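Local coordinates for protein SAS-6 (Leishmania major, PDB 4CKM) that probably builds the hub of the cartwheel in basal bodies and centrioles, assembling through pairs of N-terminal head domains such as this one, at residues A[38-43]-A[117-122]; A[46-49]-A[55-58]; A[82-85]-A[91-94]; A[123-128]-A[134-139]; A[156-161]-A[165-170]. One frame throughout, in Å; residues are numbered along the deposited sequence.

Contact 1: A[38-43]-A[117-122]; sequences QTLLET and GFPRYL
Leu40 reaches from strand 39-43 to helix 117-122 and carries most of the contact. Its CD1 lies 3.9 Å from CB of Pro119 and also sits over the centre of the Arg120 guanidinium, 4.2 Å above the plane. The other branch lies over the same face but displaced outward, with CD2 4.0 Å from NH2 of Arg120. One leucine thus meets a proline ring with one methyl and spreads both methyls along an arginine head.

At the outer end, Gln38 OE1 and Arg120 NH2 are 3.2 Å apart, but the angle is too poor for a bond, and the amide and guanidinium planes are turned 49° from each other. A water links the two instead: it donates to Gln38 OE1 at 2.9 Å and accepts from Arg120 NH2 at 2.7 Å.

The arginine head arrives there by a detour. Its CB leaves the backbone pointing away from the strand, and a bend at chi2 (100°) turns the chain back, while NH1 is held by the carbonyl of His116. On the strand, a classic beta bulge sets Leu40 and Leu41 both opposite Val65, and both point at the helix.

Around this pair, Leu40 continues onto Val123 and Leu41 onto Leu126 of the same helix, whose Pro119 and Leu122 rest on Val79 and Val81 of strand 76-85.

Contact 2: A[46-49]-A[55-58]; sequences MVST and EPQV
Ser48 and Val58 face each other as an antiparallel non-hydrogen-bonded pair, their side chains on one face of the sheet, while Thr49 and Gln57, the adjoining hydrogen-bonded pair, point to the other. On the first face Val58 divides its branches: CG2 lies 3.8 Å from CB of Ser48, and CG1 is 4.2 Å from CB of Met46. Ser48 turns its hydroxyl the other way along the strand, anti to the backbone N (chi1 176°), so that OG comes up to the CB corner of the Pro56 ring, at 3.3 Å. The valine and the proline thereby meet different atoms of one serine.

Across the sheet, Thr49 and Gln57 are set at a slant. OG1 of Thr49 stands between its own backbone N and carbonyl carbon (chi1 55°), which brings it 3.3 Å from CG of Gln57. That hydroxyl also accepts a hydrogen bond from Arg59, whereas the extended chain of Gln57 carries its amide past it.

The backbone evidence for the register is a reciprocal pair: Thr49 N to Gln57 O at 2.8 Å, and Gln57 N to Thr49 O at 3.0 Å. A CA-H...O contact from Val58 to Val47 O, 3.3 Å from CA, extends it.

This is the turn end of the hairpin of strands 39-50 and 57-70. On its other edge, strand 39-50 bonds strand 136-142, where the Ser48 backbone meets Leu138 and Phe140.

Contact 3: A[82-85]-A[91-94]; sequences RLTD and FLFE
Arg82 and Glu94 open an antiparallel beta hairpin, strands 82-85 and 91-94 running at 174° with their axes 4.7 Å apart. The two side chains lie next to each other and point the same way. Arg82 grips side-on: NE at 2.8 Å and NH2 at 2.9 Å both donate to Glu94 OE2. NE meets OE2 at its anti lone pair, the one facing away from the other oxygen, and the guanidinium and carboxylate are nearly coplanar, 29° apart. The bend at chi3 (-77°) turns the arginine head over to this salt bridge, while CG, lower on the chain, meets CD1 of Leu92 at 3.5 Å.

Leu83, next along, fixes the register with two nearly straight backbone bonds, from its N to Phe93 O at 2.9 Å and back from Phe93 N to its O. Its side chain turns to the interior face with Phe93, where it also meets Leu61, Phe140 and Leu173 of other strands.

Thr84 returns to the face of Arg82. Its CG2 runs alongside Leu92 and touches CD1 at 3.6 Å, so that one leucine methyl touches both the threonine and the arginine.

Asp85 holds the pairing more loosely, its N giving a weak bond to Phe91 O. Its carboxylate is engaged by Arg59 and Thr87, and its CB rests 3.8 Å from CB of Phe91, whose ring carries Phe93 CE1 over the centre of one face, 3.6 Å above the plane.

Contact 4: A[123-128]-A[134-139]; sequences VGMLRD and SAYELS
Tyr136 meets the helix through one flank of its ring: SD of Met125 lies 4.0 Å from CE2 and 5.1 Å from the ring centroid. The sulfur stands 73° off the ring normal, an oblique Met-aromatic contact. Another part of the same ring meets the imidazole of His168, the two planes about 35° apart. A bend at chi3 (-63°) turns the Met125 methyl aside at the end of an otherwise stretched chain.

Deeper in, Leu126 and Leu138 cross at about a right angle. CD2 of Leu126 points into the fork of Leu138, 3.9 Å from CD1 and 4.0 Å from CD2, both methyls being nearly equidistant.

Where the two backbones come closest, CB of Asp128 packs on CB of Ser134 at 3.7 Å. Polar linkage runs through water, which donates to Met125 O at 2.9 Å and is bonded to Ser134 OG at 2.7 Å. That hydroxyl also accepts from Tyr136 N, forming an ST turn that leads into the strand.

Together with Ile129, which touches Ser134, Tyr136 and Leu138, these residues seat helix 117-130 against strand 136-142, the helix-on-beta-sheet packing of the SAS-6 N-terminal head, which shares its fold with the XRCC4 head.

Contact 5: A[156-161]-A[165-170]; sequences RVLETT and TVEHIS
Strands 156-160 and 165-170 pair antiparallel at 148°, their axes 4.4 Å apart at closest, with a beta bulge where the register slips by one: Val157 pairs with Ile169, but Leu158 with Glu167. His168 is the extra residue, and its N bonds Val157 O at 2.9 Å.

On one face Arg156 crosses Glu167 at about a right angle, the guanidinium and carboxylate planes 78° apart. NE at 2.8 Å and NH2 at 3.2 Å both donate to Glu167 OE1, on its anti side, reaching it from opposite faces of the carboxylate. CD2 of Leu158 sits 3.7 Å above the centre of the guanidinium, and the arginine's NH1 has a second carboxylate partner, Glu110 of the second subunit. Towards the turn, OG1 of Thr160 and OG1 of Thr165 are hydrogen-bonded at 2.9 Å.

The other face holds Val157 against Ile169, CG2 to CG2 at 3.8 Å, and the bulge swings His168 towards Glu159. NE2 of His168 donates to Glu159 OE1 at 2.8 Å along an almost straight line (173°). The oxygen lies in the ring plane, yet NE2 stands clearly out of the carboxylate plane, on the anti side. Glu159 reaches it with CG anti to the backbone N and an extended chain. This bond probably helps fix the imidazole's rotation beside Tyr136.

Val166 packs on Val166 of the second subunit, His168 O accepts from Lys164 of the second subunit, and Tyr121 of that subunit probably stacks on Phe163 of this turn, by the dimer's symmetry, consistent with the hairpin through which SAS-6 heads dimerise.

In the fold
All five contacts belong to one head domain, a seven-stranded sheet with helix 117-130 laid against it. Contacts 2, 3 and 5 each lie in a beta hairpin. Contacts 2 and 3 fall between the two segments of contact 1; contacts 4 and 5 follow. Contacts 1 and 4 attach neighbouring turns of the helix to strands 39-50 and 136-142, their centres 12 Å apart, and Leu41 joins them by meeting Leu126 and Arg127. Contact 4 adjoins contact 5 through backbone bonds, and contact 2 through Ser48 and Leu138. The centres of contacts 3 and 5 are about 20 Å apart, on opposite sides of the chain's centre. Contact 5 reaches the second subunit broadly, contact 1 through Tyr121, so this side probably serves cartwheel-hub assembly.

Contact 1: A[38-43]-A[117-122]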
# COMPACT_ATOMS: atom_id res chain seq x y z
N GLN A 38 -7.09 26.23 13.57
CA GLN A 38 -8.32 26.07 12.79
C GLN A 38 -8.79 24.64 12.45
O GLN A 38 -8.02 23.76 12.08
CB GLN A 38 -8.27 26.91 11.52
CG GLN A 38 -7.09 26.67 10.62
CD GLN A 38 -7.30 27.28 9.25
OE1 GLN A 38 -6.44 27.19 8.38
NE2 GLN A 38 -8.45 27.89 9.06
N THR A 39 -10.10 24.45 12.62
CA THR A 39 -10.76 23.21 12.25
C THR A 39 -10.96 23.18 10.75
O THR A 39 -11.59 24.07 10.20
CB THR A 39 -12.08 23.08 12.98
OG1 THR A 39 -11.83 23.06 14.39
CG2 THR A 39 -12.78 21.80 12.60
N LEU A 40 -10.39 22.19 10.08
CA LEU A 40 -10.48 22.09 8.63
C LEU A 40 -11.59 21.14 8.20
O LEU A 40 -11.98 21.14 7.06
CB LEU A 40 -9.16 21.60 8.03
CG LEU A 40 -7.90 22.43 8.28
CD1 LEU A 40 -6.70 21.75 7.64
CD2 LEU A 40 -8.05 23.83 7.74
N LEU A 41 -12.08 20.30 9.12
CA LEU A 41 -13.08 19.32 8.79
C LEU A 41 -13.67 18.76 10.03
O LEU A 41 -12.95 18.37 10.94
CB LEU A 41 -12.50 18.16 7.99
CG LEU A 41 -13.58 17.20 7.48
CD1 LEU A 41 -14.36 17.83 6.33
CD2 LEU A 41 -12.99 15.87 7.03
N GLU A 42 -14.99 18.73 10.04
CA GLU A 42 -15.76 18.11 11.09
C GLU A 42 -16.98 17.54 10.38
O GLU A 42 -17.82 18.28 9.89
CB GLU A 42 -16.15 19.17 12.12
CG GLU A 42 -16.95 18.61 13.28
CD GLU A 42 -16.97 19.54 14.49
OE1 GLU A 42 -16.57 20.72 14.38
OE2 GLU A 42 -17.37 19.07 15.58
N THR A 43 -17.05 16.22 10.26
CA THR A 43 -18.08 15.62 9.44
C THR A 43 -18.29 14.18 9.83
O THR A 43 -17.72 13.71 10.82
CB THR A 43 -17.74 15.75 7.93
OG1 THR A 43 -18.87 15.42 7.15
CG2 THR A 43 -16.58 14.86 7.50
N GLY A 117 0.53 21.27 3.31
CA GLY A 117 -0.27 20.59 2.32
C GLY A 117 -0.90 19.32 2.86
O GLY A 117 -2.01 18.95 2.46
N PHE A 118 -0.22 18.66 3.80
CA PHE A 118 -0.65 17.34 4.22
C PHE A 118 -2.11 17.26 4.73
O PHE A 118 -2.88 16.43 4.26
CB PHE A 118 0.29 16.72 5.24
CG PHE A 118 -0.24 15.46 5.82
CD1 PHE A 118 -0.32 14.32 5.04
CD2 PHE A 118 -0.77 15.44 7.10
CE1 PHE A 118 -0.87 13.15 5.54
CE2 PHE A 118 -1.31 14.27 7.63
CZ PHE A 118 -1.36 13.12 6.84
N PRO A 119 -2.49 18.10 5.70
CA PRO A 119 -3.86 18.06 6.18
C PRO A 119 -4.87 18.49 5.14
O PRO A 119 -5.98 17.99 5.13
CB PRO A 119 -3.86 19.02 7.37
CG PRO A 119 -2.70 19.93 7.13
CD PRO A 119 -1.68 19.09 6.43
N ARG A 120 -4.51 19.39 4.25
CA ARG A 120 -5.41 19.77 3.15
C ARG A 120 -5.73 18.59 2.22
O ARG A 120 -6.88 18.39 1.81
CB ARG A 120 -4.83 20.92 2.34
CG ARG A 120 -5.18 22.30 2.88
CD ARG A 120 -4.08 22.94 3.70
NE ARG A 120 -4.60 24.03 4.53
CZ ARG A 120 -4.08 24.43 5.70
NH1 ARG A 120 -2.98 23.85 6.19
NH2 ARG A 120 -4.66 25.41 6.38
N TYR A 121 -4.71 17.83 1.88
CA TYR A 121 -4.83 16.67 1.03
C TYR A 121 -5.73 15.65 1.71
O TYR A 121 -6.63 15.08 1.11
CB TYR A 121 -3.43 16.11 0.72
CG TYR A 121 -3.29 14.61 0.52
CD1 TYR A 121 -3.93 13.97 -0.55
CD2 TYR A 121 -2.47 13.83 1.36
CE1 TYR A 121 -3.78 12.59 -0.75
CE2 TYR A 121 -2.32 12.46 1.17
CZ TYR A 121 -2.97 11.85 0.11
OH TYR A 121 -2.85 10.52 -0.12
N LEU A 122 -5.50 15.44 2.98
CA LEU A 122 -6.23 14.46 3.72
C LEU A 122 -7.70 14.86 3.75
O LEU A 122 -8.59 14.04 3.51
CB LEU A 122 -5.68 14.37 5.13
CG LEU A 122 -6.14 13.20 5.97
CD1 LEU A 122 -5.71 11.88 5.33
CD2 LEU A 122 -5.56 13.36 7.35
O HOH W 1 -4.35 25.29 9.09

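Contact 2: A[46-49]-A[55-58]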
# COMPACT_ATOMS: atom_id res chain seq x y z
N MET A 46 -18.80 7.06 6.50
CA MET A 46 -18.98 5.63 6.69
C MET A 46 -17.60 4.97 6.77
O MET A 46 -16.73 5.23 5.93
CB MET A 46 -19.78 5.03 5.53
CG MET A 46 -21.20 5.53 5.44
SD MET A 46 -22.09 5.05 6.92
CE MET A 46 -23.58 6.01 6.70
N VAL A 47 -17.43 4.09 7.74
CA VAL A 47 -16.18 3.39 7.93
C VAL A 47 -16.46 1.92 8.17
O VAL A 47 -17.31 1.58 8.97
CB VAL A 47 -15.39 3.99 9.12
CG1 VAL A 47 -14.00 3.37 9.24
CG2 VAL A 47 -15.27 5.51 8.96
N SER A 48 -15.73 1.05 7.48
CA SER A 48 -15.69 -0.36 7.87
C SER A 48 -14.75 -0.52 9.07
O SER A 48 -13.55 -0.30 8.95
CB SER A 48 -15.25 -1.26 6.71
OG SER A 48 -15.14 -2.61 7.15
N THR A 49 -15.32 -0.85 10.22
CA THR A 49 -14.58 -1.06 11.45
C THR A 49 -14.50 -2.53 11.83
O THR A 49 -15.48 -3.27 11.68
CB THR A 49 -15.26 -0.37 12.64
OG1 THR A 49 -16.61 -0.84 12.74
CG2 THR A 49 -15.29 1.10 12.46
N GLU A 55 -15.55 -10.00 12.49
CA GLU A 55 -15.83 -9.55 11.14
C GLU A 55 -16.26 -8.08 11.21
O GLU A 55 -16.63 -7.61 12.28
CB GLU A 55 -16.88 -10.44 10.46
CG GLU A 55 -16.43 -11.90 10.34
CD GLU A 55 -17.32 -12.75 9.43
OE1 GLU A 55 -18.38 -12.29 8.93
OE2 GLU A 55 -16.94 -13.91 9.20
N PRO A 56 -16.15 -7.34 10.10
CA PRO A 56 -16.36 -5.90 10.17
C PRO A 56 -17.81 -5.49 10.12
O PRO A 56 -18.65 -6.26 9.65
CB PRO A 56 -15.66 -5.39 8.91
CG PRO A 56 -15.68 -6.52 7.96
CD PRO A 56 -15.68 -7.78 8.78
N GLN A 57 -18.08 -4.27 10.57
CA GLN A 57 -19.33 -3.58 10.27
C GLN A 57 -19.02 -2.23 9.65
O GLN A 57 -17.99 -1.63 9.94
CB GLN A 57 -20.18 -3.38 11.51
CG GLN A 57 -19.51 -2.47 12.51
CD GLN A 57 -20.42 -2.02 13.64
OE1 GLN A 57 -21.50 -1.49 13.43
NE2 GLN A 57 -19.95 -2.21 14.85
N VAL A 58 -19.94 -1.74 8.83
CA VAL A 58 -19.82 -0.42 8.25
C VAL A 58 -20.77 0.50 8.99
O VAL A 58 -21.95 0.21 9.13
CB VAL A 58 -20.14 -0.46 6.74
CG1 VAL A 58 -20.36 0.93 6.19
CG2 VAL A 58 -19.01 -1.15 5.98

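Contact 3: A[82-85]-A[91-94]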
# COMPACT_ATOMS: atom_id res chain seq x y z
N ARG A 82 -8.96 13.17 14.40
CA ARG A 82 -9.75 12.48 15.39
C ARG A 82 -10.93 11.71 14.75
O ARG A 82 -11.62 12.20 13.84
CB ARG A 82 -10.29 13.51 16.36
CG ARG A 82 -11.19 12.96 17.44
CD ARG A 82 -11.86 14.11 18.19
NE ARG A 82 -10.93 14.74 19.11
CZ ARG A 82 -10.91 16.03 19.42
NH1 ARG A 82 -11.76 16.89 18.87
NH2 ARG A 82 -10.00 16.47 20.29
N LEU A 83 -11.16 10.53 15.28
CA LEU A 83 -12.24 9.68 14.85
C LEU A 83 -13.11 9.40 16.06
O LEU A 83 -12.61 8.99 17.11
CB LEU A 83 -11.63 8.39 14.36
CG LEU A 83 -12.32 7.67 13.23
CD1 LEU A 83 -12.47 8.59 12.03
CD2 LEU A 83 -11.49 6.43 12.88
N THR A 84 -14.41 9.64 15.93
CA THR A 84 -15.34 9.34 17.04
C THR A 84 -16.55 8.55 16.59
O THR A 84 -16.86 8.47 15.40
CB THR A 84 -15.84 10.62 17.72
OG1 THR A 84 -16.41 11.48 16.73
CG2 THR A 84 -14.72 11.33 18.40
N ASP A 85 -17.22 7.96 17.57
CA ASP A 85 -18.54 7.35 17.36
C ASP A 85 -19.63 8.13 18.14
O ASP A 85 -19.63 8.13 19.37
CB ASP A 85 -18.54 5.89 17.79
CG ASP A 85 -19.75 5.13 17.29
OD1 ASP A 85 -20.82 5.74 17.06
OD2 ASP A 85 -19.65 3.92 17.10
N PHE A 91 -15.29 5.43 22.31
CA PHE A 91 -14.68 5.37 20.99
C PHE A 91 -14.19 6.74 20.58
O PHE A 91 -14.95 7.56 20.08
CB PHE A 91 -15.66 4.83 19.96
CG PHE A 91 -15.01 4.43 18.67
CD1 PHE A 91 -14.62 5.38 17.73
CD2 PHE A 91 -14.78 3.09 18.39
CE1 PHE A 91 -14.03 5.00 16.54
CE2 PHE A 91 -14.21 2.71 17.18
CZ PHE A 91 -13.82 3.67 16.27
N LEU A 92 -12.91 6.96 20.81
CA LEU A 92 -12.27 8.24 20.51
C LEU A 92 -10.82 7.94 20.23
O LEU A 92 -10.11 7.51 21.13
CB LEU A 92 -12.37 9.17 21.71
CG LEU A 92 -11.48 10.42 21.72
CD1 LEU A 92 -11.73 11.27 20.49
CD2 LEU A 92 -11.70 11.24 22.99
N PHE A 93 -10.39 8.10 18.98
CA PHE A 93 -9.02 7.81 18.60
C PHE A 93 -8.42 9.03 17.88
O PHE A 93 -9.11 9.68 17.09
CB PHE A 93 -8.92 6.60 17.67
CG PHE A 93 -9.37 5.31 18.28
CD1 PHE A 93 -10.73 5.06 18.49
CD2 PHE A 93 -8.46 4.31 18.57
CE1 PHE A 93 -11.14 3.86 19.03
CE2 PHE A 93 -8.86 3.10 19.10
CZ PHE A 93 -10.21 2.86 19.33
N GLU A 94 -7.14 9.30 18.14
CA GLU A 94 -6.47 10.48 17.62
C GLU A 94 -5.06 10.19 17.14
O GLU A 94 -4.33 9.39 17.72
CB GLU A 94 -6.37 11.55 18.69
CG GLU A 94 -7.70 12.09 19.16
CD GLU A 94 -7.55 13.22 20.17
OE1 GLU A 94 -6.47 13.30 20.81
OE2 GLU A 94 -8.50 14.02 20.31

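Contact 4: A[123-128]-A[134-139]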
# COMPACT_ATOMS: atom_id res chain seq x y z
N VAL A 123 -7.93 16.13 4.05
CA VAL A 123 -9.29 16.66 4.11
C VAL A 123 -10.04 16.55 2.77
O VAL A 123 -11.22 16.22 2.74
CB VAL A 123 -9.26 18.11 4.65
CG1 VAL A 123 -10.55 18.86 4.39
CG2 VAL A 123 -8.97 18.08 6.15
N GLY A 124 -9.36 16.81 1.66
CA GLY A 124 -9.98 16.67 0.36
C GLY A 124 -10.53 15.27 0.16
O GLY A 124 -11.67 15.11 -0.25
N MET A 125 -9.72 14.26 0.48
CA MET A 125 -10.14 12.89 0.41
C MET A 125 -11.29 12.59 1.34
O MET A 125 -12.27 11.95 0.95
CB MET A 125 -8.99 11.95 0.75
CG MET A 125 -7.85 11.97 -0.24
SD MET A 125 -6.77 10.52 -0.12
CE MET A 125 -6.14 10.74 1.53
N LEU A 126 -11.18 13.02 2.59
CA LEU A 126 -12.19 12.64 3.56
C LEU A 126 -13.51 13.31 3.23
O LEU A 126 -14.55 12.68 3.33
CB LEU A 126 -11.75 12.96 4.98
CG LEU A 126 -10.56 12.15 5.49
CD1 LEU A 126 -10.00 12.74 6.77
CD2 LEU A 126 -10.96 10.72 5.74
N ARG A 127 -13.44 14.57 2.81
CA ARG A 127 -14.65 15.33 2.48
C ARG A 127 -15.35 14.72 1.27
O ARG A 127 -16.57 14.66 1.24
CB ARG A 127 -14.32 16.82 2.26
CG ARG A 127 -15.38 17.62 1.52
CD ARG A 127 -15.58 19.04 2.06
NE ARG A 127 -14.34 19.80 2.21
CZ ARG A 127 -13.94 20.43 3.32
NH1 ARG A 127 -14.67 20.41 4.43
NH2 ARG A 127 -12.79 21.09 3.31
N ASP A 128 -14.60 14.25 0.28
CA ASP A 128 -15.22 13.60 -0.86
C ASP A 128 -15.91 12.29 -0.49
O ASP A 128 -16.98 11.96 -1.00
CB ASP A 128 -14.20 13.40 -1.98
CG ASP A 128 -13.70 14.73 -2.55
OD1 ASP A 128 -14.42 15.75 -2.43
OD2 ASP A 128 -12.58 14.76 -3.12
N SER A 134 -16.88 10.17 -3.92
CA SER A 134 -15.52 9.63 -4.08
C SER A 134 -15.49 8.16 -4.44
O SER A 134 -16.31 7.36 -4.01
CB SER A 134 -14.72 9.80 -2.77
OG SER A 134 -13.40 9.30 -2.90
N ALA A 135 -14.46 7.80 -5.20
CA ALA A 135 -14.14 6.42 -5.49
C ALA A 135 -13.42 5.67 -4.34
O ALA A 135 -12.99 4.53 -4.53
CB ALA A 135 -13.26 6.40 -6.73
N TYR A 136 -13.26 6.31 -3.18
CA TYR A 136 -12.45 5.78 -2.12
C TYR A 136 -13.31 5.36 -0.98
O TYR A 136 -14.40 5.85 -0.83
CB TYR A 136 -11.45 6.85 -1.62
CG TYR A 136 -10.37 7.27 -2.62
CD1 TYR A 136 -10.16 6.59 -3.81
CD2 TYR A 136 -9.53 8.36 -2.35
CE1 TYR A 136 -9.17 6.98 -4.71
CE2 TYR A 136 -8.55 8.75 -3.24
CZ TYR A 136 -8.37 8.06 -4.41
OH TYR A 136 -7.39 8.44 -5.30
N GLU A 137 -12.78 4.47 -0.15
CA GLU A 137 -13.46 3.97 1.05
C GLU A 137 -12.56 4.12 2.26
O GLU A 137 -11.36 4.26 2.11
CB GLU A 137 -13.73 2.47 0.92
CG GLU A 137 -14.75 2.08 -0.11
CD GLU A 137 -14.88 0.56 -0.26
OE1 GLU A 137 -14.02 -0.21 0.23
OE2 GLU A 137 -15.85 0.13 -0.90
N LEU A 138 -13.15 4.00 3.44
CA LEU A 138 -12.40 4.02 4.69
C LEU A 138 -12.58 2.73 5.49
O LEU A 138 -13.69 2.17 5.60
CB LEU A 138 -12.85 5.17 5.58
CG LEU A 138 -12.64 6.57 5.00
CD1 LEU A 138 -13.34 7.60 5.86
CD2 LEU A 138 -11.15 6.86 4.90
N SER A 139 -11.47 2.31 6.09
CA SER A 139 -11.42 1.15 6.95
C SER A 139 -10.71 1.57 8.23
O SER A 139 -9.80 2.40 8.17
CB SER A 139 -10.64 0.04 6.27
OG SER A 139 -10.54 -1.06 7.15
O HOH W 2 -11.50 10.64 -1.57

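Contact 5: A[156-161]-A[165-170]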
# COMPACT_ATOMS: atom_id res chain seq x y z
N ARG A 156 -7.38 3.36 7.19
CA ARG A 156 -6.91 3.20 5.83
C ARG A 156 -7.86 3.87 4.82
O ARG A 156 -9.08 3.78 4.94
CB ARG A 156 -6.79 1.72 5.51
CG ARG A 156 -5.82 0.94 6.37
CD ARG A 156 -5.93 -0.57 6.16
NE ARG A 156 -5.24 -1.01 4.94
CZ ARG A 156 -5.64 -2.00 4.13
NH1 ARG A 156 -6.75 -2.70 4.37
NH2 ARG A 156 -4.94 -2.29 3.02
N VAL A 157 -7.29 4.54 3.83
CA VAL A 157 -8.03 5.08 2.71
C VAL A 157 -7.77 4.16 1.54
O VAL A 157 -6.63 4.02 1.11
CB VAL A 157 -7.59 6.51 2.34
CG1 VAL A 157 -8.36 7.01 1.14
CG2 VAL A 157 -7.79 7.46 3.50
N LEU A 158 -8.84 3.54 1.05
CA LEU A 158 -8.76 2.46 0.07
C LEU A 158 -9.46 2.83 -1.22
O LEU A 158 -10.44 3.57 -1.24
CB LEU A 158 -9.43 1.21 0.64
CG LEU A 158 -8.87 0.75 1.99
CD1 LEU A 158 -9.69 -0.42 2.53
CD2 LEU A 158 -7.38 0.40 1.86
N GLU A 159 -8.93 2.31 -2.32
CA GLU A 159 -9.54 2.45 -3.63
C GLU A 159 -9.63 1.07 -4.22
O GLU A 159 -8.63 0.35 -4.28
CB GLU A 159 -8.66 3.30 -4.54
CG GLU A 159 -9.18 3.42 -5.97
CD GLU A 159 -8.17 4.01 -6.95
OE1 GLU A 159 -6.99 4.20 -6.60
OE2 GLU A 159 -8.56 4.27 -8.11
N THR A 160 -10.81 0.68 -4.66
CA THR A 160 -10.97 -0.61 -5.31
C THR A 160 -10.90 -0.41 -6.81
O THR A 160 -11.67 0.33 -7.36
CB THR A 160 -12.27 -1.29 -4.87
OG1 THR A 160 -12.12 -1.74 -3.50
CG2 THR A 160 -12.53 -2.53 -5.70
N THR A 161 -9.92 -1.02 -7.46
CA THR A 161 -9.79 -0.96 -8.91
C THR A 161 -10.45 -2.21 -9.45
O THR A 161 -11.05 -2.97 -8.69
CB THR A 161 -8.32 -0.92 -9.33
OG1 THR A 161 -7.68 -2.14 -8.96
CG2 THR A 161 -7.60 0.26 -8.66
N THR A 165 -8.03 -4.00 -4.31
CA THR A 165 -8.09 -2.85 -3.45
C THR A 165 -6.68 -2.32 -3.21
O THR A 165 -5.76 -3.08 -2.86
CB THR A 165 -8.80 -3.15 -2.13
OG1 THR A 165 -10.15 -3.52 -2.41
CG2 THR A 165 -8.79 -1.93 -1.23
N VAL A 166 -6.54 -1.01 -3.40
CA VAL A 166 -5.25 -0.34 -3.29
C VAL A 166 -5.30 0.60 -2.11
O VAL A 166 -6.19 1.45 -2.03
CB VAL A 166 -4.99 0.51 -4.55
CG1 VAL A 166 -3.71 1.30 -4.41
CG2 VAL A 166 -4.92 -0.37 -5.77
N GLU A 167 -4.34 0.48 -1.22
CA GLU A 167 -4.25 1.37 -0.10
C GLU A 167 -3.52 2.67 -0.51
O GLU A 167 -2.41 2.61 -1.02
CB GLU A 167 -3.52 0.69 1.03
CG GLU A 167 -3.38 1.55 2.24
CD GLU A 167 -2.44 0.94 3.23
OE1 GLU A 167 -2.81 -0.07 3.86
OE2 GLU A 167 -1.31 1.48 3.36
N HIS A 168 -4.17 3.81 -0.33
CA HIS A 168 -3.58 5.11 -0.59
C HIS A 168 -2.80 5.59 0.60
O HIS A 168 -1.70 6.05 0.43
CB HIS A 168 -4.64 6.15 -0.99
CG HIS A 168 -5.01 6.05 -2.43
ND1 HIS A 168 -4.61 6.97 -3.37
CD2 HIS A 168 -5.67 5.08 -3.11
CE1 HIS A 168 -5.03 6.60 -4.56
NE2 HIS A 168 -5.68 5.45 -4.44
N ILE A 169 -3.35 5.46 1.80
CA ILE A 169 -2.61 5.86 3.00
C ILE A 169 -3.16 5.13 4.20
O ILE A 169 -4.31 4.69 4.18
CB ILE A 169 -2.64 7.39 3.18
CG1 ILE A 169 -1.68 7.85 4.28
CG2 ILE A 169 -4.04 7.91 3.44
CD1 ILE A 169 -1.61 9.37 4.34
N SER A 170 -2.30 4.90 5.18
CA SER A 170 -2.65 4.35 6.49
C SER A 170 -2.14 5.30 7.55
O SER A 170 -1.05 5.85 7.38
CB SER A 170 -1.94 3.04 6.75
OG SER A 170 -2.03 2.23 5.64
O HOH W 3 -5.53 -3.51 0.49